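PDB 1W23: phosphoserine aminotransferase from Bacillus alcalophilus, which catalyses the reversible, pyridoxal-phosphate-dependent transfer of an amino group between glutamate and 3-phosphohydroxypyruvate, giving phosphoserine in the second step of serine biosynthesis. Local coordinates for the interface of chains A and B. Sequence-based numbering; all coordinates share one arbitrary frame. Chains: chain A/B, Phosphoserine aminotransferase.

The interface of chains A and B. Residues chain A 78, 81, 85, 109, 112, 221, 224; chain B 85, 220-222, 224.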
# COMPACT_ATOMS: atom_id res chain seq x y z
N LEU A 78 -9.56 1.44 -4.95
CA LEU A 78 -9.13 2.61 -5.66
C LEU A 78 -9.31 2.46 -7.14
O LEU A 78 -9.58 3.45 -7.86
CB LEU A 78 -7.67 2.98 -5.32
CG LEU A 78 -7.23 4.35 -5.83
CD1 LEU A 78 -8.01 5.52 -5.23
CD2 LEU A 78 -5.74 4.52 -5.58
N THR A 81 -12.59 3.83 -8.76
CA THR A 81 -12.61 5.24 -9.22
C THR A 81 -11.56 5.52 -10.28
O THR A 81 -11.81 6.27 -11.24
CB THR A 81 -12.53 6.20 -8.03
OG1 THR A 81 -12.85 7.54 -8.53
CG2 THR A 81 -11.21 6.28 -7.33
N MET A 85 -12.18 7.42 -13.96
CA MET A 85 -11.43 8.70 -14.11
C MET A 85 -10.60 8.74 -15.38
O MET A 85 -10.42 9.77 -15.99
CB MET A 85 -10.36 8.91 -13.03
CG MET A 85 -10.94 9.42 -11.75
SD MET A 85 -9.63 9.67 -10.57
CE MET A 85 -10.58 10.25 -9.17
N GLU A 109 -18.88 4.15 -7.86
CA GLU A 109 -17.82 5.12 -8.09
C GLU A 109 -17.89 5.71 -9.48
O GLU A 109 -17.58 6.90 -9.67
CB GLU A 109 -16.45 4.49 -7.82
CG GLU A 109 -16.25 4.08 -6.39
CD GLU A 109 -16.55 5.18 -5.40
OE1 GLU A 109 -15.99 6.30 -5.55
OE2 GLU A 109 -17.34 4.91 -4.46
N LEU A 112 -20.35 8.69 -9.81
CA LEU A 112 -19.86 9.99 -9.40
C LEU A 112 -19.14 10.75 -10.51
O LEU A 112 -19.01 12.00 -10.45
CB LEU A 112 -18.88 9.86 -8.19
CG LEU A 112 -19.50 9.30 -6.90
CD1 LEU A 112 -18.50 9.03 -5.73
CD2 LEU A 112 -20.64 10.23 -6.45
N PRO A 221 -5.32 14.02 -11.65
CA PRO A 221 -4.10 14.10 -10.85
C PRO A 221 -3.06 13.08 -11.31
O PRO A 221 -3.39 11.94 -11.69
CB PRO A 221 -4.58 13.76 -9.48
CG PRO A 221 -5.97 14.35 -9.47
CD PRO A 221 -6.52 13.95 -10.82
N LEU A 224 -3.21 9.45 -10.28
CA LEU A 224 -4.45 8.78 -10.68
C LEU A 224 -4.51 8.50 -12.17
O LEU A 224 -5.54 7.95 -12.61
CB LEU A 224 -5.67 9.53 -10.18
CG LEU A 224 -5.80 9.52 -8.63
CD1 LEU A 224 -6.72 10.60 -8.14
CD2 LEU A 224 -6.28 8.14 -8.19
N MET B 85 -7.91 18.02 -2.93
CA MET B 85 -9.20 17.51 -3.34
C MET B 85 -10.24 17.67 -2.23
O MET B 85 -11.41 17.88 -2.50
CB MET B 85 -8.98 16.08 -3.80
CG MET B 85 -10.08 15.53 -4.67
SD MET B 85 -9.82 13.85 -5.22
CE MET B 85 -8.41 13.96 -6.34
N VAL B 220 -16.35 14.04 -4.34
CA VAL B 220 -15.02 13.40 -4.27
C VAL B 220 -15.24 11.90 -4.22
O VAL B 220 -16.03 11.41 -3.41
CB VAL B 220 -14.25 13.93 -3.07
CG1 VAL B 220 -12.93 13.21 -2.92
CG2 VAL B 220 -14.01 15.46 -3.27
N PRO B 221 -14.49 11.12 -4.99
CA PRO B 221 -14.57 9.66 -4.88
C PRO B 221 -14.40 9.16 -3.47
O PRO B 221 -13.61 9.68 -2.68
CB PRO B 221 -13.41 9.21 -5.77
CG PRO B 221 -13.34 10.25 -6.80
CD PRO B 221 -13.58 11.54 -6.03
N THR B 222 -15.13 8.09 -3.13
CA THR B 222 -15.18 7.55 -1.78
C THR B 222 -13.79 7.33 -1.19
O THR B 222 -13.51 7.75 -0.04
CB THR B 222 -15.99 6.21 -1.77
OG1 THR B 222 -17.26 6.49 -2.36
CG2 THR B 222 -16.16 5.71 -0.36
N LEU B 224 -11.04 8.71 -1.83
CA LEU B 224 -10.24 9.95 -1.80
C LEU B 224 -10.81 10.97 -0.83
O LEU B 224 -10.23 12.04 -0.70
CB LEU B 224 -10.11 10.51 -3.22
CG LEU B 224 -9.25 9.68 -4.12
CD1 LEU B 224 -9.44 10.00 -5.56
CD2 LEU B 224 -7.77 9.90 -3.74
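Phosphoserine aminotransferase, a class-V (SerC) pyridoxal-phosphate enzyme, works as a homodimer, and here the loop and 3-10 helix 222-224 of chain B pack against helices 75-87 and 101-111 of chain A across the two-fold axis. The tight part centres on B:Pro221, whose rigid, apolar ring offers CB and CG to chain A and leaves no backbone N-H to satisfy. A:Thr81 crosses it at about a right angle; A:Thr81 OG1, anti to the backbone N (chi1 -168°), makes a van der Waals contact 3.3 Å from CG of B:Pro221, while CG2 takes the crowded position between the backbone N and the carbonyl carbon. From the next turn of the helix, A:Met85 runs out fully extended beyond CG, and its methyl CE comes obliquely to 3.6 Å from CG of B:Pro221 while meeting CD1 of B:Leu224 tip to tip at 3.8 Å. A:Leu224 and B:Leu224, in nearly identical rotamers, likewise meet tip to tip through their CD1 methyls, 3.8 Å apart; leucine's branched end puts a methyl at the tip. Methionine suits this seam because it can adapt: B:Met85 instead has CG anti to its backbone N and bends at chi3 (-68°), leaving its CE 4.0 Å from CG of A:Pro221, a looser version of the same pairing. Looser too is the flank at A:Leu112, whose CD1 stays 4.1 Å from CA of B:Pro221. Beside this apolar core, A:Glu109 curls at chi2 so that its carboxylate grips the start of the 3-10 helix, whose N-terminus may favour the negative charge. A:Glu109 OE1 accepts the backbone N-H of B:Thr222 N at 3.1 Å from above the carboxylate plane. Threonine adds its hydroxyl as second donor: A:Glu109 OE2 takes B:Thr222 OG1 on its syn lone pair at 2.6 Å.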